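Local coordinates for alpha-galactosidase (Thermus thermophilus, PDB 6LCK), which hydrolyses alpha-galactosides, releasing terminal alpha-linked galactose, at the 4-nitrophenyl alpha-D-galactopyranoside site. Numbering follows the deposited sequence.

The 4-nitrophenyl alpha-D-galactopyranoside site. Residues 53, 76, 166-167, 196-197, 233, 267-268, 302, 304-305, 339, 354, 358, 368, 376-378. With 9PG (4-nitrophenyl alpha-D-galactopyranoside), chain B.
Trp166 holds CG anti to the backbone N (chi1 176°), which lays its indole against the galactose. Lys302 starts the same way and runs extended to the sugar hydroxyls. Asp358 has CG beside its backbone N (chi1 -74°), so its carboxylate reaches the glycosidic linkage. This is the active site of a GH36 alpha-galactosidase, and it hides nearly all of the ligand. 9PG C6 lies over the six-membered ring of Trp166, 3.4 Å from its centroid, and 9PG C4 lies over the five-membered ring. An alanine here removes the indole face that meets C4 and C6, and would probably leave the sugar less firmly positioned.

Polar groups read the hydroxyls. Asp196 OD1 accepts from the axial 9PG O4 (2.7 Å) through its syn lone pair. Asp197 OD2 uses its anti lone pair for O6, while its syn lone pair takes the indole N-H of Trp268. Lys302 NZ donates to 9PG O3 (2.8 Å) and is salt-bridged to Asp196 OD2. Arg354 NH1 donates to both O2 and O3.

Asp304, in the KXD motif, is the family nucleophile. Asp304 OD2 lies 3.4 Å from the anomeric 9PG C1. Trp233 NE1 donates to the anti lone pair of OD2 in the ring plane and so helps fix the carboxylate. Asp358 is the acid/base. Asp358 OD2 sits 2.7 Å from the glycosidic 9PG O1, where a protonated acid could donate. Its OD1 takes O2 on the syn side and Arg354 NH2 on the anti side.

Trp53 stacks on the nitrophenyl ring, with planes 22° apart. At the nitro group, Gln76 NE2 donates to 9PG O7 (2.6 Å), and Arg368 NH2 donates to 9PG O8 (2.5 Å), which lies well off the guanidinium plane, so the bond is bent.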
# COMPACT_ATOMS: atom_id res chain seq x y z
N TRP A 53 8.67 4.94 -35.22
CA TRP A 53 9.04 3.72 -34.52
C TRP A 53 7.86 3.06 -33.81
O TRP A 53 8.03 1.95 -33.30
CB TRP A 53 10.17 4.03 -33.54
CG TRP A 53 11.27 4.84 -34.20
CD1 TRP A 53 11.73 4.71 -35.49
CD2 TRP A 53 12.03 5.91 -33.62
NE1 TRP A 53 12.73 5.62 -35.73
CE2 TRP A 53 12.92 6.38 -34.60
CE3 TRP A 53 12.03 6.52 -32.36
CZ2 TRP A 53 13.81 7.43 -34.36
CZ3 TRP A 53 12.92 7.57 -32.12
CH2 TRP A 53 13.79 8.01 -33.11
N GLN A 76 9.99 8.32 -26.47
CA GLN A 76 10.53 8.01 -27.79
C GLN A 76 9.93 6.73 -28.38
O GLN A 76 10.40 6.27 -29.43
CB GLN A 76 12.05 7.91 -27.75
CG GLN A 76 12.60 6.60 -27.22
CD GLN A 76 13.95 6.76 -26.51
OE1 GLN A 76 14.03 7.35 -25.44
NE2 GLN A 76 15.02 6.25 -27.12
N TRP A 166 24.72 4.48 -41.24
CA TRP A 166 24.36 4.19 -39.86
C TRP A 166 24.48 2.72 -39.52
O TRP A 166 25.05 2.36 -38.48
CB TRP A 166 22.94 4.65 -39.56
CG TRP A 166 22.53 4.28 -38.16
CD1 TRP A 166 21.60 3.34 -37.80
CD2 TRP A 166 23.03 4.85 -36.94
NE1 TRP A 166 21.50 3.30 -36.43
CE2 TRP A 166 22.35 4.22 -35.88
CE3 TRP A 166 23.97 5.84 -36.65
CZ2 TRP A 166 22.59 4.55 -34.56
CZ3 TRP A 166 24.21 6.14 -35.34
CH2 TRP A 166 23.53 5.50 -34.31
N TYR A 167 23.91 1.85 -40.37
CA TYR A 167 23.70 0.46 -40.01
C TYR A 167 24.92 -0.40 -40.32
O TYR A 167 24.80 -1.58 -40.67
CB TYR A 167 22.46 -0.08 -40.71
CG TYR A 167 21.20 0.61 -40.29
CD1 TYR A 167 20.50 0.19 -39.17
CD2 TYR A 167 20.69 1.68 -41.01
CE1 TYR A 167 19.31 0.82 -38.78
CE2 TYR A 167 19.50 2.31 -40.64
CZ TYR A 167 18.83 1.86 -39.52
OH TYR A 167 17.68 2.46 -39.13
N ASP A 196 25.22 9.63 -41.57
CA ASP A 196 24.23 9.57 -40.51
C ASP A 196 24.79 10.11 -39.19
O ASP A 196 25.73 10.91 -39.18
CB ASP A 196 23.70 8.14 -40.37
CG ASP A 196 22.24 8.11 -39.96
OD1 ASP A 196 21.97 8.02 -38.73
OD2 ASP A 196 21.36 8.26 -40.85
N ASP A 197 24.19 9.70 -38.06
CA ASP A 197 24.65 10.13 -36.74
C ASP A 197 26.13 9.82 -36.58
O ASP A 197 26.59 8.72 -36.92
CB ASP A 197 23.82 9.42 -35.66
CG ASP A 197 24.13 9.88 -34.22
OD1 ASP A 197 24.87 10.86 -34.02
OD2 ASP A 197 23.59 9.26 -33.27
N TRP A 233 22.45 14.02 -41.67
CA TRP A 233 21.52 13.65 -40.61
C TRP A 233 21.50 14.71 -39.51
O TRP A 233 22.55 15.18 -39.07
CB TRP A 233 21.93 12.30 -40.02
CG TRP A 233 21.16 11.83 -38.80
CD1 TRP A 233 20.06 11.01 -38.78
CD2 TRP A 233 21.47 12.12 -37.43
NE1 TRP A 233 19.66 10.79 -37.49
CE2 TRP A 233 20.50 11.45 -36.64
CE3 TRP A 233 22.45 12.88 -36.79
CZ2 TRP A 233 20.49 11.54 -35.25
CZ3 TRP A 233 22.45 12.95 -35.39
CH2 TRP A 233 21.46 12.29 -34.65
N ASN A 267 18.58 8.05 -24.66
CA ASN A 267 19.35 7.49 -25.75
C ASN A 267 20.77 8.03 -25.62
O ASN A 267 21.00 8.99 -24.88
CB ASN A 267 18.71 7.81 -27.10
CG ASN A 267 19.30 7.00 -28.24
OD1 ASN A 267 19.59 5.80 -28.08
ND2 ASN A 267 19.42 7.62 -29.41
N TRP A 268 21.70 7.38 -26.31
CA TRP A 268 23.13 7.65 -26.11
C TRP A 268 23.49 7.66 -24.62
O TRP A 268 24.30 8.47 -24.16
CB TRP A 268 23.52 8.97 -26.77
CG TRP A 268 23.22 9.08 -28.22
CD1 TRP A 268 23.99 8.63 -29.25
CD2 TRP A 268 22.08 9.71 -28.81
NE1 TRP A 268 23.40 8.94 -30.45
CE2 TRP A 268 22.23 9.60 -30.21
CE3 TRP A 268 20.96 10.36 -28.29
CZ2 TRP A 268 21.28 10.11 -31.11
CZ3 TRP A 268 20.02 10.87 -29.18
CH2 TRP A 268 20.18 10.74 -30.57
N LYS A 302 18.27 13.92 -43.55
CA LYS A 302 17.57 12.97 -42.70
C LYS A 302 17.27 13.66 -41.37
O LYS A 302 18.17 13.84 -40.53
CB LYS A 302 18.38 11.68 -42.49
CG LYS A 302 17.71 10.63 -41.59
CD LYS A 302 18.45 9.29 -41.65
CE LYS A 302 17.79 8.22 -40.81
NZ LYS A 302 18.52 6.93 -40.89
N ASP A 304 15.71 13.63 -37.93
CA ASP A 304 15.43 12.53 -37.02
C ASP A 304 14.91 13.02 -35.67
O ASP A 304 15.05 14.19 -35.30
CB ASP A 304 16.70 11.69 -36.83
CG ASP A 304 16.40 10.30 -36.34
OD1 ASP A 304 15.20 9.94 -36.24
OD2 ASP A 304 17.37 9.58 -36.04
N PHE A 305 14.32 12.07 -34.94
CA PHE A 305 13.73 12.29 -33.62
C PHE A 305 12.67 13.39 -33.67
O PHE A 305 12.46 14.11 -32.69
CB PHE A 305 14.82 12.59 -32.59
CG PHE A 305 15.67 11.39 -32.24
CD1 PHE A 305 16.69 10.97 -33.08
CD2 PHE A 305 15.43 10.65 -31.07
CE1 PHE A 305 17.47 9.87 -32.76
CE2 PHE A 305 16.20 9.55 -30.76
CZ PHE A 305 17.22 9.16 -31.59
N CYS A 339 12.16 10.97 -39.89
CA CYS A 339 12.45 9.78 -39.11
C CYS A 339 12.02 10.04 -37.66
O CYS A 339 12.14 11.16 -37.17
CB CYS A 339 13.94 9.42 -39.22
SG CYS A 339 14.37 7.86 -38.45
N ARG A 354 10.15 7.35 -42.67
CA ARG A 354 10.33 6.08 -41.98
C ARG A 354 9.01 5.65 -41.35
O ARG A 354 8.37 6.43 -40.64
CB ARG A 354 11.43 6.21 -40.93
CG ARG A 354 12.82 6.16 -41.53
CD ARG A 354 13.20 4.71 -41.80
NE ARG A 354 13.06 3.94 -40.57
CZ ARG A 354 13.93 4.02 -39.57
NH1 ARG A 354 14.99 4.80 -39.69
NH2 ARG A 354 13.73 3.32 -38.46
N ASP A 358 13.78 0.85 -36.39
CA ASP A 358 15.07 0.53 -36.99
C ASP A 358 15.17 -0.94 -37.36
O ASP A 358 14.95 -1.82 -36.51
CB ASP A 358 16.21 0.83 -36.01
CG ASP A 358 16.49 2.29 -35.82
OD1 ASP A 358 15.69 3.15 -36.27
OD2 ASP A 358 17.56 2.56 -35.22
N ARG A 368 14.27 -6.87 -25.08
CA ARG A 368 13.55 -5.61 -25.23
C ARG A 368 12.13 -5.80 -25.74
O ARG A 368 11.22 -5.13 -25.24
CB ARG A 368 14.31 -4.69 -26.16
CG ARG A 368 13.75 -3.33 -26.16
CD ARG A 368 14.67 -2.36 -26.84
NE ARG A 368 13.97 -1.10 -27.03
CZ ARG A 368 14.52 0.01 -27.46
NH1 ARG A 368 15.82 0.06 -27.77
NH2 ARG A 368 13.76 1.08 -27.59
N THR A 376 9.20 -1.16 -30.23
CA THR A 376 9.73 -0.05 -31.01
C THR A 376 11.25 -0.06 -31.05
O THR A 376 11.85 0.79 -31.73
CB THR A 376 9.21 1.30 -30.46
OG1 THR A 376 9.86 1.60 -29.22
CG2 THR A 376 7.70 1.26 -30.25
N GLY A 377 11.88 -1.02 -30.36
CA GLY A 377 13.32 -1.17 -30.41
C GLY A 377 13.81 -1.62 -31.77
O GLY A 377 13.04 -2.12 -32.61
N PRO A 378 15.10 -1.43 -32.02
CA PRO A 378 15.67 -1.89 -33.29
C PRO A 378 15.51 -3.40 -33.44
O PRO A 378 15.56 -4.16 -32.46
CB PRO A 378 17.14 -1.49 -33.18
CG PRO A 378 17.13 -0.36 -32.25
CD PRO A 378 16.04 -0.60 -31.26
C6 9PG B . 20.92 7.58 -35.43
C5 9PG B . 19.76 6.63 -35.57
C4 9PG B . 19.55 6.32 -37.05
C3 9PG B . 18.30 5.50 -37.25
C2 9PG B . 17.11 6.22 -36.60
C1 9PG B . 17.32 6.34 -35.08
O8 9PG B . 14.48 2.19 -29.72
N 9PG B . 14.89 3.61 -29.80
O7 9PG B . 14.56 4.39 -28.93
C9 9PG B . 15.64 4.03 -30.94
C14 9PG B . 15.12 3.65 -32.17
C13 9PG B . 15.78 4.02 -33.32
C12 9PG B . 16.97 4.79 -33.27
C11 9PG B . 17.51 5.15 -32.00
C10 9PG B . 16.86 4.77 -30.85
O1 9PG B . 17.62 5.14 -34.51
O2 9PG B . 15.94 5.55 -36.96
O3 9PG B . 18.05 5.26 -38.65
O4 9PG B . 19.45 7.51 -37.80
O5 9PG B . 18.53 7.20 -34.87
O6 9PG B . 21.17 7.86 -33.99